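Local coordinates for CELL WALL surface anchor family protein (Streptococcus pneumoniae, PDB 2WW8), which acts as an adhesin of the pneumococcal pilus and probably binds host cells through an integrin-like domain, at residues L299-F304 and I492-R497; E470-M475 and Y480-D485; I500-F505 and K511-G516. One frame throughout, in Å; residues are numbered along the deposited sequence. Where two conformers were deposited one is given.

Contact 1: residues L299-F304 and I492-R497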
ATOM      1  N   LEU A 299      16.990  52.854  34.237  1.00 15.60           N
ATOM      2  CA  LEU A 299      15.523  52.929  34.260  1.00 16.72           C
ATOM      3  C   LEU A 299      14.974  52.374  32.957  1.00 16.47           C
ATOM      4  O   LEU A 299      15.631  52.491  31.937  1.00 15.53           O
ATOM      5  CB  LEU A 299      14.982  54.339  34.474  1.00 17.02           C
ATOM      6  CG  LEU A 299      14.960  55.354  33.335  1.00 21.05           C
ATOM      7  CD1 LEU A 299      13.826  56.344  33.465  1.00 23.45           C
ATOM      8  CD2 LEU A 299      16.304  56.111  33.386  1.00 21.90           C
ATOM      9  N   ASN A 300      13.818  51.726  33.011  1.00 14.72           N
ATOM     10  CA  ASN A 300      13.235  51.202  31.791  1.00 15.02           C
ATOM     11  C   ASN A 300      12.200  52.253  31.366  1.00 16.01           C
ATOM     12  O   ASN A 300      11.215  52.474  32.085  1.00 15.55           O
ATOM     13  CB  ASN A 300      12.574  49.822  32.042  1.00 16.38           C
ATOM     14  CG  ASN A 300      12.172  49.136  30.768  1.00 18.64           C
ATOM     15  OD1 ASN A 300      11.941  49.825  29.755  1.00 17.78           O
ATOM     16  ND2 ASN A 300      12.073  47.785  30.807  1.00 11.49           N
ATOM     17  N   ASP A 301      12.430  52.901  30.220  1.00 15.61           N
ATOM     18  CA  ASP A 301      11.487  53.880  29.701  1.00 18.11           C
ATOM     19  C   ASP A 301      10.329  53.279  28.900  1.00 19.77           C
ATOM     20  O   ASP A 301       9.545  54.029  28.318  1.00 20.47           O
ATOM     21  CB  ASP A 301      12.217  54.875  28.789  1.00 19.53           C
ATOM     22  CG  ASP A 301      12.996  54.181  27.673  1.00 25.81           C
ATOM     23  OD1 ASP A 301      13.538  53.033  27.778  1.00 31.15           O
ATOM     24  OD2 ASP A 301      13.139  54.866  26.654  1.00 31.96           O
ATOM     25  N   SER A 302      10.174  51.961  28.866  1.00 20.14           N
ATOM     26  CA  SER A 302       9.092  51.363  28.073  1.00 20.63           C
ATOM     27  C   SER A 302       7.736  51.594  28.706  1.00 21.17           C
ATOM     28  O   SER A 302       7.565  51.485  29.919  1.00 21.69           O
ATOM     29  CB  SER A 302       9.361  49.890  27.875  1.00 21.10           C
ATOM     30  OG  SER A 302       8.166  49.215  27.478  1.00 24.71           O
ATOM     31  N   LEU A 303       6.711  51.903  27.923  1.00 22.42           N
ATOM     32  CA  LEU A 303       5.398  51.999  28.565  1.00 22.70           C
ATOM     33  C   LEU A 303       4.790  50.651  28.996  1.00 20.69           C
ATOM     34  O   LEU A 303       3.777  50.625  29.690  1.00 19.97           O
ATOM     35  CB  LEU A 303       4.457  52.743  27.644  1.00 26.53           C
ATOM     36  CG  LEU A 303       3.907  51.996  26.439  1.00 32.21           C
ATOM     37  CD1 LEU A 303       2.385  51.712  26.762  1.00 37.37           C
ATOM     38  CD2 LEU A 303       4.110  52.997  25.276  1.00 40.01           C
ATOM     39  N   PHE A 304       5.442  49.538  28.630  1.00 18.27           N
ATOM     40  CA  PHE A 304       4.912  48.224  28.988  1.00 16.49           C
ATOM     41  C   PHE A 304       5.376  47.786  30.366  1.00 15.47           C
ATOM     42  O   PHE A 304       4.860  46.808  30.904  1.00 14.56           O
ATOM     43  CB  PHE A 304       5.282  47.181  27.938  1.00 19.61           C
ATOM     44  CG  PHE A 304       4.818  47.548  26.558  1.00 20.29           C
ATOM     45  CD1 PHE A 304       3.477  47.847  26.322  1.00 26.56           C
ATOM     46  CD2 PHE A 304       5.738  47.655  25.529  1.00 20.19           C
ATOM     47  CE1 PHE A 304       3.046  48.191  25.022  1.00 30.28           C
ATOM     48  CE2 PHE A 304       5.317  48.005  24.240  1.00 25.75           C
ATOM     49  CZ  PHE A 304       3.985  48.277  23.975  1.00 17.54           C
ATOM     50  N   ILE A 492      13.449  63.608  33.324  1.00  7.96           N
ATOM     51  CA  ILE A 492      14.724  62.984  33.558  1.00 10.81           C
ATOM     52  C   ILE A 492      15.387  62.891  32.174  1.00 11.39           C
ATOM     53  O   ILE A 492      14.852  62.208  31.281  1.00  9.58           O
ATOM     54  CB  ILE A 492      14.576  61.542  34.170  1.00 10.88           C
ATOM     55  CG1 ILE A 492      13.900  61.620  35.559  1.00  9.79           C
ATOM     56  CG2 ILE A 492      15.992  60.879  34.205  1.00 10.39           C
ATOM     57  CD1 ILE A 492      13.462  60.218  36.136  1.00  9.77           C
ATOM     58  N   TRP A 493      16.503  63.601  32.008  1.00 10.90           N
ATOM     59  CA  TRP A 493      17.199  63.471  30.723  1.00 12.60           C
ATOM     60  C   TRP A 493      17.692  62.057  30.534  1.00 12.06           C
ATOM     61  O   TRP A 493      18.281  61.486  31.466  1.00 12.75           O
ATOM     62  CB  TRP A 493      18.433  64.372  30.693  1.00 10.74           C
ATOM     63  CG  TRP A 493      18.147  65.851  30.619  1.00 16.67           C
ATOM     64  CD1 TRP A 493      18.534  66.808  31.537  1.00 13.30           C
ATOM     65  CD2 TRP A 493      17.447  66.551  29.577  1.00 13.76           C
ATOM     66  NE1 TRP A 493      18.112  68.040  31.118  1.00 13.07           N
ATOM     67  CE2 TRP A 493      17.432  67.914  29.931  1.00 12.77           C
ATOM     68  CE3 TRP A 493      16.820  66.152  28.397  1.00 15.24           C
ATOM     69  CZ2 TRP A 493      16.833  68.902  29.124  1.00 13.40           C
ATOM     70  CZ3 TRP A 493      16.221  67.137  27.576  1.00 17.15           C
ATOM     71  CH2 TRP A 493      16.232  68.507  27.955  1.00 13.57           C
ATOM     72  N   LEU A 494      17.485  61.493  29.339  1.00 11.58           N
ATOM     73  CA  LEU A 494      17.905  60.137  29.045  1.00 12.32           C
ATOM     74  C   LEU A 494      19.218  59.967  28.271  1.00 14.43           C
ATOM     75  O   LEU A 494      19.470  60.705  27.298  1.00 13.47           O
ATOM     76  CB  LEU A 494      16.822  59.379  28.264  1.00 13.37           C
ATOM     77  CG  LEU A 494      15.417  59.360  28.874  1.00 12.52           C
ATOM     78  CD1 LEU A 494      14.406  58.769  27.906  1.00 11.91           C
ATOM     79  CD2 LEU A 494      15.398  58.679  30.288  1.00 12.56           C
ATOM     80  N   ASN A 495      19.965  58.940  28.661  1.00 12.99           N
ATOM     81  CA  ASN A 495      21.213  58.588  27.987  1.00 14.34           C
ATOM     82  C   ASN A 495      21.110  57.096  27.713  1.00 13.87           C
ATOM     83  O   ASN A 495      20.417  56.364  28.444  1.00 12.88           O
ATOM     84  CB  ASN A 495      22.464  58.782  28.871  1.00 12.75           C
ATOM     85  CG  ASN A 495      22.963  60.203  28.950  1.00 15.53           C
ATOM     86  OD1 ASN A 495      22.463  61.139  28.330  1.00 17.90           O
ATOM     87  ND2 ASN A 495      24.018  60.366  29.740  1.00 18.01           N
ATOM     88  N   TRP A 496      21.782  56.617  26.656  1.00 12.89           N
ATOM     89  CA  TRP A 496      21.910  55.135  26.513  1.00 12.76           C
ATOM     90  C   TRP A 496      22.766  54.560  27.696  1.00 13.59           C
ATOM     91  O   TRP A 496      23.724  55.225  28.148  1.00 14.59           O
ATOM     92  CB  TRP A 496      22.677  54.826  25.198  1.00 13.03           C
ATOM     93  CG  TRP A 496      21.985  55.370  24.033  1.00 14.04           C
ATOM     94  CD1 TRP A 496      22.370  56.436  23.275  1.00 13.72           C
ATOM     95  CD2 TRP A 496      20.738  54.905  23.475  1.00 12.15           C
ATOM     96  NE1 TRP A 496      21.442  56.683  22.310  1.00 13.55           N
ATOM     97  CE2 TRP A 496      20.442  55.748  22.393  1.00 15.37           C
ATOM     98  CE3 TRP A 496      19.855  53.860  23.795  1.00 17.00           C
ATOM     99  CZ2 TRP A 496      19.293  55.598  21.602  1.00 17.75           C
ATOM    100  CZ3 TRP A 496      18.712  53.702  23.014  1.00 19.33           C
ATOM    101  CH2 TRP A 496      18.448  54.571  21.927  1.00 18.33           C
ATOM    102  N   ARG A 497      22.431  53.387  28.226  1.00 13.27           N
ATOM    103  CA  ARG A 497      23.241  52.774  29.289  1.00 13.58           C
ATOM    104  C   ARG A 497      24.633  52.343  28.788  1.00 15.71           C
ATOM    105  O   ARG A 497      24.815  52.118  27.567  1.00 13.89           O
ATOM    106  CB  ARG A 497      22.442  51.642  29.989  1.00 15.77           C
ATOM    107  CG  ARG A 497      22.438  50.318  29.281  1.00 17.21           C
ATOM    108  CD  ARG A 497      21.605  49.296  30.086  1.00 12.46           C
ATOM    109  NE  ARG A 497      21.793  47.915  29.643  1.00 16.04           N
ATOM    110  CZ  ARG A 497      21.051  47.323  28.717  1.00 16.37           C
ATOM    111  NH1 ARG A 497      20.081  48.009  28.116  1.00 15.91           N
ATOM    112  NH2 ARG A 497      21.310  46.061  28.349  1.00 17.92           N
TER
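Leu-299 and Leu-494 meet methyl to methyl in the buried part of this contact. CD2 of Leu-299 lies 4.1 Å from CD2 of Leu-494. The two side chains cross at about a right angle and meet through one methyl each. The CA-CB bonds of both leucines point across the gap. The CA atoms of Asp-301 and Leu-494 stay 9.0 Å apart, and only side chains meet. Val-291 of strand 284-292 touches both leucines, and so does Phe-465 of strand 461-467.

The other side is looser. OD2 of Asp-301 approaches the second methyl, CD1 of Leu-494, at 4.3 Å, and Asp-301 is partly exposed. Beyond it the loop turns away toward solvent and is held by its own polar groups. OD1 of Asn-300 accepts from the backbone N of Ser-302 at 2.9 Å, an Asx turn. OG of Ser-302 accepts from the backbone N of Phe-304 at 3.0 Å, an ST turn.

Strand 284-292 pairs antiparallel with both 298-299 and 489-496, so it is the element the two sides of the contact have in common. The contact joins the end of one strand, and the loop after it, to another strand of a branched or curled antiparallel beta sheet.

Contact 2: residues E470-M475 and Y480-D485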
ATOM      1  N   GLU A 470       2.539  63.449  40.452  1.00 14.44           N
ATOM      2  CA  GLU A 470       2.309  62.364  41.412  1.00 15.94           C
ATOM      3  C   GLU A 470       3.420  61.350  41.566  1.00 15.54           C
ATOM      4  O   GLU A 470       3.322  60.534  42.468  1.00 16.19           O
ATOM      5  CB  GLU A 470       1.030  61.613  41.042  1.00 16.09           C
ATOM      6  CG  GLU A 470      -0.159  62.580  41.148  1.00 20.92           C
ATOM      7  CD  GLU A 470      -0.351  63.478  39.906  1.00 26.13           C
ATOM      8  OE1 GLU A 470       0.304  63.285  38.846  1.00 26.20           O
ATOM      9  OE2 GLU A 470      -1.223  64.369  40.026  1.00 31.40           O
ATOM     10  N   LYS A 471       4.407  61.351  40.668  1.00 13.36           N
ATOM     11  CA  LYS A 471       5.544  60.440  40.731  1.00 12.74           C
ATOM     12  C   LYS A 471       6.844  61.174  41.087  1.00 12.52           C
ATOM     13  O   LYS A 471       7.920  60.566  41.204  1.00 12.47           O
ATOM     14  CB  LYS A 471       5.798  59.861  39.355  1.00 13.00           C
ATOM     15  CG  LYS A 471       4.839  58.808  38.902  1.00 19.54           C
ATOM     16  CD  LYS A 471       4.765  57.649  39.890  1.00 30.40           C
ATOM     17  CE  LYS A 471       3.861  56.523  39.366  1.00 37.64           C
ATOM     18  NZ  LYS A 471       3.270  55.769  40.515  1.00 43.67           N
ATOM     19  N   TYR A 472       6.740  62.488  41.220  1.00 11.63           N
ATOM     20  CA  TYR A 472       7.940  63.299  41.387  1.00 12.54           C
ATOM     21  C   TYR A 472       8.643  62.845  42.677  1.00 12.99           C
ATOM     22  O   TYR A 472       9.821  62.511  42.627  1.00 13.22           O
ATOM     23  CB  TYR A 472       7.602  64.787  41.428  1.00 13.17           C
ATOM     24  CG  TYR A 472       8.832  65.614  41.727  1.00 15.64           C
ATOM     25  CD1 TYR A 472       9.736  65.967  40.712  1.00 17.71           C
ATOM     26  CD2 TYR A 472       9.111  66.015  43.042  1.00 18.60           C
ATOM     27  CE1 TYR A 472      10.886  66.704  41.013  1.00 13.46           C
ATOM     28  CE2 TYR A 472      10.257  66.760  43.352  1.00 14.09           C
ATOM     29  CZ  TYR A 472      11.136  67.080  42.311  1.00 17.66           C
ATOM     30  OH  TYR A 472      12.295  67.797  42.535  1.00 23.03           O
ATOM     31  N   SER A 473       7.936  62.792  43.811  1.00 12.71           N
ATOM     32  CA  SER A 473       8.612  62.427  45.078  1.00 14.00           C
ATOM     33  C   SER A 473       9.258  61.027  45.087  1.00 11.75           C
ATOM     34  O   SER A 473      10.398  60.840  45.512  1.00 10.12           O
ATOM     35  CB  SER A 473       7.686  62.592  46.276  1.00 13.67           C
ATOM     36  OG  SER A 473       7.206  63.940  46.240  1.00 20.32           O
ATOM     37  N   GLU A 474       8.509  60.050  44.607  1.00 11.04           N
ATOM     38  CA  GLU A 474       8.984  58.712  44.434  1.00 11.24           C
ATOM     39  C   GLU A 474      10.231  58.636  43.532  1.00 11.09           C
ATOM     40  O   GLU A 474      11.225  57.966  43.883  1.00 10.16           O
ATOM     41  CB  GLU A 474       7.812  57.903  43.861  1.00  9.93           C
ATOM     42  CG  GLU A 474       8.256  56.523  43.499  1.00 16.24           C
ATOM     43  CD  GLU A 474       7.160  55.765  42.769  1.00 24.06           C
ATOM     44  OE1 GLU A 474       5.974  55.988  43.065  1.00 27.30           O
ATOM     45  OE2 GLU A 474       7.460  54.974  41.865  1.00 27.03           O
ATOM     46  N   MET A 475      10.236  59.289  42.360  1.00 10.28           N
ATOM     47  CA  MET A 475      11.435  59.120  41.513  0.50 10.97           C
ATOM     48  C   MET A 475      12.610  59.933  42.040  1.00 10.59           C
ATOM     49  O   MET A 475      13.773  59.516  41.914  1.00  9.89           O
ATOM     50  CB  MET A 475      11.184  59.375  40.021  0.50 11.04           C
ATOM     51  CG  MET A 475      10.093  58.446  39.449  0.50 10.74           C
ATOM     52  SD  MET A 475      10.045  58.612  37.666  0.50 12.70           S
ATOM     53  CE  MET A 475      11.401  57.583  37.142  0.50  6.22           C
ATOM     54  N   TYR A 480      16.919  59.276  41.096  1.00 12.29           N
ATOM     55  CA  TYR A 480      17.039  59.832  39.756  1.00 10.70           C
ATOM     56  C   TYR A 480      17.288  61.347  39.718  1.00 11.19           C
ATOM     57  O   TYR A 480      16.866  62.126  40.587  1.00 12.68           O
ATOM     58  CB  TYR A 480      15.796  59.460  38.951  1.00  8.83           C
ATOM     59  CG  TYR A 480      15.622  57.972  38.732  1.00  7.82           C
ATOM     60  CD1 TYR A 480      16.294  57.354  37.706  1.00  8.88           C
ATOM     61  CD2 TYR A 480      14.722  57.220  39.449  1.00  8.66           C
ATOM     62  CE1 TYR A 480      16.168  56.043  37.446  1.00 13.00           C
ATOM     63  CE2 TYR A 480      14.539  55.845  39.183  1.00  8.28           C
ATOM     64  CZ  TYR A 480      15.271  55.263  38.186  1.00 14.96           C
ATOM     65  OH  TYR A 480      15.181  53.921  37.823  1.00 14.39           O
ATOM     66  N   ALA A 481      17.965  61.767  38.654  1.00 13.41           N
ATOM     67  CA  ALA A 481      18.237  63.187  38.442  1.00 13.31           C
ATOM     68  C   ALA A 481      16.969  63.815  37.873  1.00 13.42           C
ATOM     69  O   ALA A 481      16.890  64.115  36.673  1.00 16.12           O
ATOM     70  CB  ALA A 481      19.431  63.310  37.437  1.00 13.51           C
ATOM     71  N   VAL A 482      15.963  64.018  38.719  1.00 12.43           N
ATOM     72  CA  VAL A 482      14.726  64.641  38.272  1.00 12.51           C
ATOM     73  C   VAL A 482      14.846  66.182  38.211  1.00 10.80           C
ATOM     74  O   VAL A 482      15.249  66.859  39.160  1.00 12.37           O
ATOM     75  CB  VAL A 482      13.521  64.186  39.158  1.00 14.61           C
ATOM     76  CG1 VAL A 482      12.228  64.425  38.401  1.00 15.34           C
ATOM     77  CG2 VAL A 482      13.579  62.674  39.427  1.00 14.45           C
ATOM     78  N   ILE A 483      14.471  66.783  37.099  1.00  8.41           N
ATOM     79  CA  ILE A 483      14.380  68.238  37.032  1.00  9.39           C
ATOM     80  C   ILE A 483      12.886  68.629  37.108  1.00  8.77           C
ATOM     81  O   ILE A 483      12.072  68.070  36.378  1.00 11.35           O
ATOM     82  CB  ILE A 483      15.038  68.773  35.741  1.00 11.15           C
ATOM     83  CG1 ILE A 483      16.556  68.414  35.728  1.00 15.29           C
ATOM     84  CG2 ILE A 483      14.777  70.296  35.559  1.00 12.02           C
ATOM     85  CD1 ILE A 483      17.140  68.506  34.357  1.00 18.07           C
ATOM     86  N   GLY A 484      12.529  69.494  38.029  1.00  6.74           N
ATOM     87  CA  GLY A 484      11.165  69.979  38.092  1.00  8.53           C
ATOM     88  C   GLY A 484      10.831  70.071  39.560  1.00  9.49           C
ATOM     89  O   GLY A 484      11.728  70.349  40.361  1.00  7.66           O
ATOM     90  N   ASP A 485       9.558  69.867  39.917  1.00  9.42           N
ATOM     91  CA  ASP A 485       9.097  70.066  41.302  1.00  7.71           C
ATOM     92  C   ASP A 485       7.816  69.245  41.578  1.00  7.99           C
ATOM     93  O   ASP A 485       7.188  68.727  40.618  1.00  6.59           O
ATOM     94  CB  ASP A 485       8.894  71.548  41.559  1.00  6.44           C
ATOM     95  CG  ASP A 485       7.736  72.137  40.737  1.00 12.54           C
ATOM     96  OD1 ASP A 485       6.538  71.765  40.929  1.00 12.43           O
ATOM     97  OD2 ASP A 485       8.009  73.020  39.893  1.00 10.47           O
TER
HETATM   98  O   HOH W   1      14.187  68.653  41.003  1.00 18.31           O
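This is a contact between a short helix and the loop that follows it, beside the branched or curled antiparallel sheet that includes strands 461-467 and 489-496. The chain leaves helix 469-477, turns back along it, and goes on to strand 489-496. Tyr-472 holds the part of the contact near Gly-484 and Asp-485. Its CG is anti to the backbone N (chi1 175°), which lays the ring against the backbone of these two residues. The carbonyl carbon of Asp-485 sits over the centre of one face, 3.6 Å above the ring plane. CG1 of Val-482 comes in obliquely, 3.7 Å from CE1 of Tyr-472.

The phenol end is tied down through a water. Tyr-472 OH donates to water 1 at 2.6 Å, and this water donates to Val-482 O and Gly-484 O. One water thus joins the helix side chain to two carbonyls of the loop. The chain turns a corner at Gly-484, whose backbone angles suit glycine. OD1 of Asp-485 accepts from the backbone N atoms of Ile-487 and Asn-488.

At the helix end the bond is direct. Tyr-480 N donates to Met-475 O at 3.3 Å, with 146° at the hydrogen, linking the last part of the helix to the returning loop. An inverse gamma turn centred on Ala-481 comes next. CB of Met-475 packs on CG2 of Val-482 at 4.1 Å. CE of Met-475 lies over the rim of one Tyr-480 face, but Met-475 has two conformers, which makes that detail doubtful. Met-475 also touches Phe-465, Val-467 and Ile-492 of the sheet. Tyr-480 OH is hydrogen-bonded to Arg-298 O, and Lys-297 makes a cation-pi contact with the ring.

Contact 3: residues I500-F505 and K511-G516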
ATOM      1  N   ILE A 500      25.610  49.716  26.025  1.00 17.36           N
ATOM      2  CA  ILE A 500      25.117  49.926  24.669  1.00 17.46           C
ATOM      3  C   ILE A 500      26.071  50.847  23.908  1.00 17.50           C
ATOM      4  O   ILE A 500      25.996  50.917  22.687  1.00 17.46           O
ATOM      5  CB  ILE A 500      23.707  50.609  24.733  1.00 19.86           C
ATOM      6  CG1 ILE A 500      22.670  49.794  25.521  1.00 23.14           C
ATOM      7  CG2 ILE A 500      23.102  50.889  23.390  1.00 21.39           C
ATOM      8  CD1 ILE A 500      22.610  48.320  25.322  1.00 15.56           C
ATOM      9  N   LEU A 501      26.924  51.594  24.628  1.00 14.68           N
ATOM     10  CA  LEU A 501      27.827  52.548  24.032  1.00 15.59           C
ATOM     11  C   LEU A 501      29.114  51.905  23.511  1.00 15.51           C
ATOM     12  O   LEU A 501      29.376  50.729  23.751  1.00 14.17           O
ATOM     13  CB  LEU A 501      28.244  53.554  25.134  1.00 15.15           C
ATOM     14  CG  LEU A 501      27.058  54.326  25.777  1.00 17.85           C
ATOM     15  CD1 LEU A 501      27.540  55.163  26.999  1.00 19.19           C
ATOM     16  CD2 LEU A 501      26.334  55.229  24.790  1.00 13.38           C
ATOM     17  N   ALA A 502      29.833  52.690  22.717  1.00 15.65           N
ATOM     18  CA  ALA A 502      31.174  52.366  22.231  1.00 16.11           C
ATOM     19  C   ALA A 502      32.049  52.209  23.494  1.00 16.23           C
ATOM     20  O   ALA A 502      31.754  52.763  24.570  1.00 14.19           O
ATOM     21  CB  ALA A 502      31.593  53.545  21.413  1.00 14.50           C
ATOM     22  N   TYR A 503      33.127  51.452  23.383  1.00 15.46           N
ATOM     23  CA  TYR A 503      34.042  51.258  24.509  1.00 15.30           C
ATOM     24  C   TYR A 503      35.465  51.073  23.939  1.00 16.10           C
ATOM     25  O   TYR A 503      35.624  50.688  22.773  1.00 16.17           O
ATOM     26  CB  TYR A 503      33.521  50.078  25.354  1.00 16.28           C
ATOM     27  CG  TYR A 503      33.694  48.739  24.647  1.00 15.23           C
ATOM     28  CD1 TYR A 503      32.733  48.247  23.710  1.00 13.59           C
ATOM     29  CD2 TYR A 503      34.817  47.951  24.922  1.00 19.03           C
ATOM     30  CE1 TYR A 503      32.906  47.009  23.073  1.00 15.97           C
ATOM     31  CE2 TYR A 503      34.980  46.704  24.274  1.00 16.39           C
ATOM     32  CZ  TYR A 503      34.047  46.247  23.376  1.00 17.62           C
ATOM     33  OH  TYR A 503      34.287  45.042  22.736  1.00 15.00           O
ATOM     34  N   PRO A 504      36.521  51.464  24.695  1.00 17.75           N
ATOM     35  CA  PRO A 504      36.488  52.437  25.844  1.00 16.64           C
ATOM     36  C   PRO A 504      35.975  53.817  25.419  1.00 17.18           C
ATOM     37  O   PRO A 504      36.434  54.406  24.447  1.00 15.41           O
ATOM     38  CB  PRO A 504      37.932  52.482  26.320  1.00 16.98           C
ATOM     39  CG  PRO A 504      38.549  51.147  25.725  1.00 14.63           C
ATOM     40  CD  PRO A 504      37.890  51.024  24.391  1.00 15.33           C
ATOM     41  N   PHE A 505      34.946  54.307  26.108  1.00 18.32           N
ATOM     42  CA  PHE A 505      34.174  55.420  25.578  1.00 17.80           C
ATOM     43  C   PHE A 505      34.990  56.694  25.388  1.00 18.73           C
ATOM     44  O   PHE A 505      34.775  57.476  24.437  1.00 19.15           O
ATOM     45  CB  PHE A 505      32.975  55.640  26.514  1.00 18.88           C
ATOM     46  CG  PHE A 505      32.004  56.602  25.979  1.00 18.39           C
ATOM     47  CD1 PHE A 505      31.048  56.206  25.043  1.00 20.41           C
ATOM     48  CD2 PHE A 505      32.053  57.941  26.382  1.00 22.60           C
ATOM     49  CE1 PHE A 505      30.098  57.130  24.533  1.00 16.35           C
ATOM     50  CE2 PHE A 505      31.129  58.863  25.886  1.00 18.65           C
ATOM     51  CZ  PHE A 505      30.155  58.487  24.972  1.00 16.90           C
ATOM     52  N   LYS A 511      38.763  52.415  19.502  1.00 12.92           N
ATOM     53  CA  LYS A 511      37.438  52.509  20.083  1.00 13.43           C
ATOM     54  C   LYS A 511      36.566  51.573  19.281  1.00 11.70           C
ATOM     55  O   LYS A 511      36.604  51.640  18.054  1.00 12.96           O
ATOM     56  CB  LYS A 511      36.910  53.951  20.065  1.00 13.97           C
ATOM     57  CG  LYS A 511      35.540  54.068  20.796  1.00 17.17           C
ATOM     58  CD  LYS A 511      34.942  55.499  20.712  1.00 20.78           C
ATOM     59  CE  LYS A 511      35.788  56.623  21.321  1.00 18.31           C
ATOM     60  NZ  LYS A 511      35.047  57.927  21.159  1.00 19.30           N
ATOM     61  N   ILE A 512      35.849  50.689  19.970  1.00 10.81           N
ATOM     62  CA  ILE A 512      34.945  49.751  19.297  1.00 11.78           C
ATOM     63  C   ILE A 512      33.569  50.399  19.180  1.00 13.91           C
ATOM     64  O   ILE A 512      33.038  50.891  20.183  1.00 11.28           O
ATOM     65  CB  ILE A 512      34.800  48.430  20.103  1.00 12.01           C
ATOM     66  CG1 ILE A 512      36.226  47.928  20.543  1.00 11.03           C
ATOM     67  CG2 ILE A 512      33.867  47.392  19.309  1.00  6.97           C
ATOM     68  CD1 ILE A 512      37.298  47.643  19.413  1.00 13.32           C
ATOM     69  N   THR A 513      33.021  50.420  17.964  1.00 13.50           N
ATOM     70  CA  THR A 513      31.840  51.254  17.702  1.00 14.57           C
ATOM     71  C   THR A 513      30.692  50.479  17.044  1.00 16.19           C
ATOM     72  O   THR A 513      29.673  51.073  16.662  1.00 16.68           O
ATOM     73  CB  THR A 513      32.186  52.532  16.847  1.00 15.14           C
ATOM     74  OG1 THR A 513      32.597  52.172  15.515  1.00 16.73           O
ATOM     75  CG2 THR A 513      33.290  53.400  17.509  1.00 11.79           C
ATOM     76  N   ASN A 514      30.841  49.162  16.861  1.00 14.00           N
ATOM     77  CA  ASN A 514      29.694  48.388  16.398  1.00 12.78           C
ATOM     78  C   ASN A 514      29.898  46.921  16.807  1.00 14.11           C
ATOM     79  O   ASN A 514      31.005  46.555  17.227  1.00 12.19           O
ATOM     80  CB  ASN A 514      29.546  48.525  14.857  1.00 12.40           C
ATOM     81  CG  ASN A 514      30.760  47.974  14.108  1.00 13.63           C
ATOM     82  OD1 ASN A 514      30.962  46.766  14.017  1.00 13.04           O
ATOM     83  ND2 ASN A 514      31.553  48.850  13.558  1.00 14.71           N
ATOM     84  N   HIS A 515      28.848  46.104  16.718  1.00 12.83           N
ATOM     85  CA  HIS A 515      28.900  44.707  17.114  1.00 13.63           C
ATOM     86  C   HIS A 515      29.453  43.814  15.976  1.00 15.56           C
ATOM     87  O   HIS A 515      29.778  42.665  16.246  1.00 17.91           O
ATOM     88  CB  HIS A 515      27.499  44.222  17.516  1.00 13.38           C
ATOM     89  CG  HIS A 515      26.998  44.966  18.708  1.00 14.94           C
ATOM     90  ND1 HIS A 515      27.498  44.810  19.986  1.00 15.93           N
ATOM     91  CD2 HIS A 515      26.134  46.008  18.769  1.00 14.84           C
ATOM     92  CE1 HIS A 515      26.934  45.696  20.795  1.00 14.44           C
ATOM     93  NE2 HIS A 515      26.100  46.435  20.074  1.00 16.24           N
ATOM     94  N   GLY A 516      29.617  44.346  14.773  1.00 14.21           N
ATOM     95  CA  GLY A 516      30.138  43.544  13.652  1.00 16.50           C
ATOM     96  C   GLY A 516      31.614  43.284  13.803  1.00 16.14           C
ATOM     97  O   GLY A 516      32.000  42.145  13.664  1.00 16.58           O
TER
HETATM   98  O   HOH W   2      24.840  48.873  20.920  1.00 15.94           O
HETATM   99  O   HOH W   3      32.709  57.872  22.501  1.00 15.83           O
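A single antiparallel beta bridge closes the loop between strand 489-496 and helix 516-526. Tyr-503 and Ile-512 form its hydrogen-bonded pair. Ile-512 N donates to Tyr-503 O at 2.8 Å in a nearly straight bond, 166° at the hydrogen. The return bond, from Tyr-503 N to Ile-512 O, is longer at 3.3 Å. CA of Ala-502 adds a C-H...O contact to Ile-512 O.

The two side chains of the bridge pack on each other. CB of Ile-512 stands over one face of the Tyr-503 ring, 4.1 Å from its centroid, in a CH-pi contact offset toward the rim. The ring comes back to Ile-512 because its CG lies between the backbone N and carbonyl carbon (chi1 71°). Tyr-503 OH takes its hydrogen bond from Ile-396 N. A cis peptide precedes Pro-504 as the chain leaves the bridge.

Further out, Lys-511 runs past Ala-502 and bends at its third torsion (chi3 -60°). NZ makes a weak hydrogen bond to Phe-505 O at 3.3 Å, and water 3 also joins these two atoms. That water sits over the centre of a Phe-505 ring face.

Farther along 511-516, Asn-514 caps the start of helix 516-526: OD1 accepts a weak bond from Gly-516 N and a further one from Asp-517 N. Asn-526 of this helix binds calcium with Asp-367 and Asp-530. Water 2 bridges Ile-500 O and His-515 NE2.

Contacts 1 and 2 touch, with centres about 14 Å apart. Helix 469-477 of contact 2 precedes strand 489-496 of contact 1 in the chain. Tyr-480 packs on Leu-299, and Ile-492 reaches Met-475. Along the chain contact 2 is nested within the loop closed by contact 1. Contact 3 follows both. It meets contact 1 where Trp-496 packs on Leu-501, but stays about 15 Å from contact 2 at the nearest atoms. Contact 1 is the most buried and apolar. Contacts 2 and 3 are partly buried and mix backbone bonds, aromatic faces and bridging waters. Contact 2 joins a helix to its following loop, whereas contact 3 joins two parts of one loop by a beta bridge.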